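Local coordinates for thymidylate kinase (Ehrlichia chaffeensis, PDB 3LD9), which probably phosphorylates dTMP to dTDP with ATP as phosphate donor, a step shared by the de novo and salvage routes to dTTP, at residues D80-S83 and E84-F88. Residues are numbered along the deposited sequence; the frame is centred on the assembly and turned at random.
Sequences DSLS and ELLFF
Glu84 N donates to Asp80 O (3.0 Å) in the first i to i+4 bond of helix 81-105, and Asp80 is the N-cap of that helix. The capping bond runs from Ser83 N to Asp80 OD2 (3.0 Å), with an N-H...O angle of 156° and the oxygen's anti lone pair as acceptor. The same OD2 forms a salt bridge with Arg93 of the second subunit, joining the helix start to the subunit interface. Backbone bonds continue with Leu85 N to Ser81 O, Leu86 N to Leu82 O and, shortest of the three, Phe87 N to Ser83 O at 2.9 Å.

Among apolar contacts, the Leu86 side chain runs alongside that of Leu82 in the same direction, Leu82 CG 4.1 Å from Leu86 CD1, whereas Leu85 slants across Leu82, with Leu85 CD2 4.1 Å from Leu82 CD1. Leu85 also packs on helices 116-126 and 131-141.

Ser83 OG, trans to its backbone N (chi1 -178°), hydrogen-bonds Ala90 O of the second subunit and approaches Phe87 CE2 obliquely at 3.3 Å. On the Glu84 flank, one water bridges two acceptors, donating to Ser81 O (3.2 Å) and to Glu84 OE1 (2.8 Å).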
ATOM      1  N   ASP A  80      10.247  -8.558 -21.630  1.00 26.28           N
ATOM      2  CA  ASP A  80      10.939  -9.852 -21.622  1.00 26.52           C
ATOM      3  C   ASP A  80      10.112 -10.822 -20.783  1.00 25.89           C
ATOM      4  O   ASP A  80       9.638 -10.466 -19.698  1.00 23.91           O
ATOM      5  CB  ASP A  80      12.334  -9.695 -21.032  1.00 25.69           C
ATOM      6  CG  ASP A  80      13.022 -11.022 -20.772  1.00 25.69           C
ATOM      7  OD1 ASP A  80      13.622 -11.574 -21.716  1.00 28.05           O
ATOM      8  OD2 ASP A  80      12.977 -11.510 -19.629  1.00 23.86           O
ATOM      9  N   SER A  81       9.917 -12.041 -21.282  1.00 26.92           N
ATOM     10  CA  SER A  81       9.005 -12.957 -20.605  1.00 26.41           C
ATOM     11  C   SER A  81       9.514 -13.331 -19.204  1.00 25.01           C
ATOM     12  O   SER A  81       8.714 -13.494 -18.285  1.00 23.82           O
ATOM     13  CB  SER A  81       8.782 -14.203 -21.444  1.00 28.26           C
ATOM     14  OG  SER A  81      10.039 -14.698 -21.855  1.00 31.72           O
ATOM     15  N   LEU A  82      10.830 -13.449 -19.025  1.00 24.29           N
ATOM     16  CA  LEU A  82      11.369 -13.739 -17.684  1.00 24.20           C
ATOM     17  C   LEU A  82      11.144 -12.556 -16.712  1.00 22.04           C
ATOM     18  O   LEU A  82      10.783 -12.747 -15.557  1.00 21.95           O
ATOM     19  CB  LEU A  82      12.838 -14.173 -17.775  1.00 24.79           C
ATOM     20  CG  LEU A  82      13.599 -14.554 -16.501  1.00 25.85           C
ATOM     21  CD1 LEU A  82      12.971 -15.785 -15.778  1.00 27.70           C
ATOM     22  CD2 LEU A  82      15.053 -14.856 -16.851  1.00 24.72           C
ATOM     23  N   SER A  83      11.324 -11.329 -17.183  1.00 22.18           N
ATOM     24  CA  SER A  83      10.998 -10.167 -16.386  1.00 20.93           C
ATOM     25  C   SER A  83       9.543 -10.216 -15.966  1.00 21.08           C
ATOM     26  O   SER A  83       9.212 -10.000 -14.773  1.00 20.75           O
ATOM     27  CB  SER A  83      11.303  -8.882 -17.168  1.00 22.04           C
ATOM     28  OG  SER A  83      11.047  -7.722 -16.400  1.00 20.61           O
ATOM     29  N   GLU A  84       8.656 -10.530 -16.913  1.00 21.14           N
ATOM     30  CA  GLU A  84       7.225 -10.496 -16.633  1.00 20.60           C
ATOM     31  C   GLU A  84       6.873 -11.535 -15.573  1.00 19.51           C
ATOM     32  O   GLU A  84       6.114 -11.254 -14.640  1.00 17.77           O
ATOM     33  CB  GLU A  84       6.403 -10.711 -17.905  1.00 22.58           C
ATOM     34  CG  GLU A  84       4.868 -10.731 -17.702  1.00 24.08           C
ATOM     35  CD  GLU A  84       4.101 -11.071 -18.977  1.00 27.99           C
ATOM     36  OE1 GLU A  84       4.684 -11.657 -19.876  1.00 31.46           O
ATOM     37  OE2 GLU A  84       2.903 -10.780 -19.069  1.00 31.72           O
ATOM     38  N   LEU A  85       7.428 -12.724 -15.700  1.00 19.37           N
ATOM     39  CA  LEU A  85       7.258 -13.749 -14.675  1.00 19.24           C
ATOM     40  C   LEU A  85       7.667 -13.211 -13.290  1.00 17.95           C
ATOM     41  O   LEU A  85       6.939 -13.358 -12.324  1.00 17.09           O
ATOM     42  CB  LEU A  85       8.093 -14.976 -15.028  1.00 20.16           C
ATOM     43  CG  LEU A  85       8.348 -15.989 -13.919  1.00 20.90           C
ATOM     44  CD1 LEU A  85       7.041 -16.607 -13.470  1.00 18.75           C
ATOM     45  CD2 LEU A  85       9.282 -17.059 -14.437  1.00 19.92           C
ATOM     46  N   LEU A  86       8.827 -12.576 -13.210  1.00 17.48           N
ATOM     47  CA  LEU A  86       9.323 -12.137 -11.920  1.00 17.56           C
ATOM     48  C   LEU A  86       8.457 -11.009 -11.361  1.00 17.33           C
ATOM     49  O   LEU A  86       8.244 -10.943 -10.139  1.00 17.99           O
ATOM     50  CB  LEU A  86      10.804 -11.744 -12.003  1.00 17.27           C
ATOM     51  CG  LEU A  86      11.698 -12.992 -12.216  1.00 18.39           C
ATOM     52  CD1 LEU A  86      12.993 -12.625 -12.922  1.00 14.18           C
ATOM     53  CD2 LEU A  86      11.976 -13.782 -10.924  1.00 18.79           C
ATOM     54  N   PHE A  87       7.917 -10.145 -12.217  1.00 16.54           N
ATOM     55  CA  PHE A  87       7.009  -9.116 -11.694  1.00 16.83           C
ATOM     56  C   PHE A  87       5.801  -9.808 -11.080  1.00 16.27           C
ATOM     57  O   PHE A  87       5.388  -9.448  -9.967  1.00 17.29           O
ATOM     58  CB  PHE A  87       6.542  -8.101 -12.736  1.00 17.12           C
ATOM     59  CG  PHE A  87       7.512  -6.997 -12.987  1.00 14.96           C
ATOM     60  CD1 PHE A  87       7.776  -6.060 -12.022  1.00 16.00           C
ATOM     61  CD2 PHE A  87       8.116  -6.869 -14.230  1.00 15.64           C
ATOM     62  CE1 PHE A  87       8.682  -5.006 -12.271  1.00 14.24           C
ATOM     63  CE2 PHE A  87       9.013  -5.872 -14.490  1.00 14.78           C
ATOM     64  CZ  PHE A  87       9.305  -4.933 -13.508  1.00 16.32           C
ATOM     65  N   PHE A  88       5.268 -10.817 -11.757  1.00 17.12           N
ATOM     66  CA  PHE A  88       4.084 -11.530 -11.237  1.00 17.87           C
ATOM     67  C   PHE A  88       4.368 -12.272  -9.934  1.00 16.95           C
ATOM     68  O   PHE A  88       3.491 -12.411  -9.103  1.00 16.22           O
ATOM     69  CB  PHE A  88       3.496 -12.546 -12.229  1.00 19.22           C
ATOM     70  CG  PHE A  88       2.905 -11.951 -13.483  1.00 21.77           C
ATOM     71  CD1 PHE A  88       2.475 -10.644 -13.540  1.00 22.65           C
ATOM     72  CD2 PHE A  88       2.761 -12.764 -14.612  1.00 24.84           C
ATOM     73  CE1 PHE A  88       1.939 -10.127 -14.718  1.00 25.33           C
ATOM     74  CE2 PHE A  88       2.197 -12.282 -15.786  1.00 26.68           C
ATOM     75  CZ  PHE A  88       1.797 -10.944 -15.843  1.00 26.43           C
TER
HETATM   76  O   HOH W   1       5.915 -14.195 -19.673  1.00 33.36           O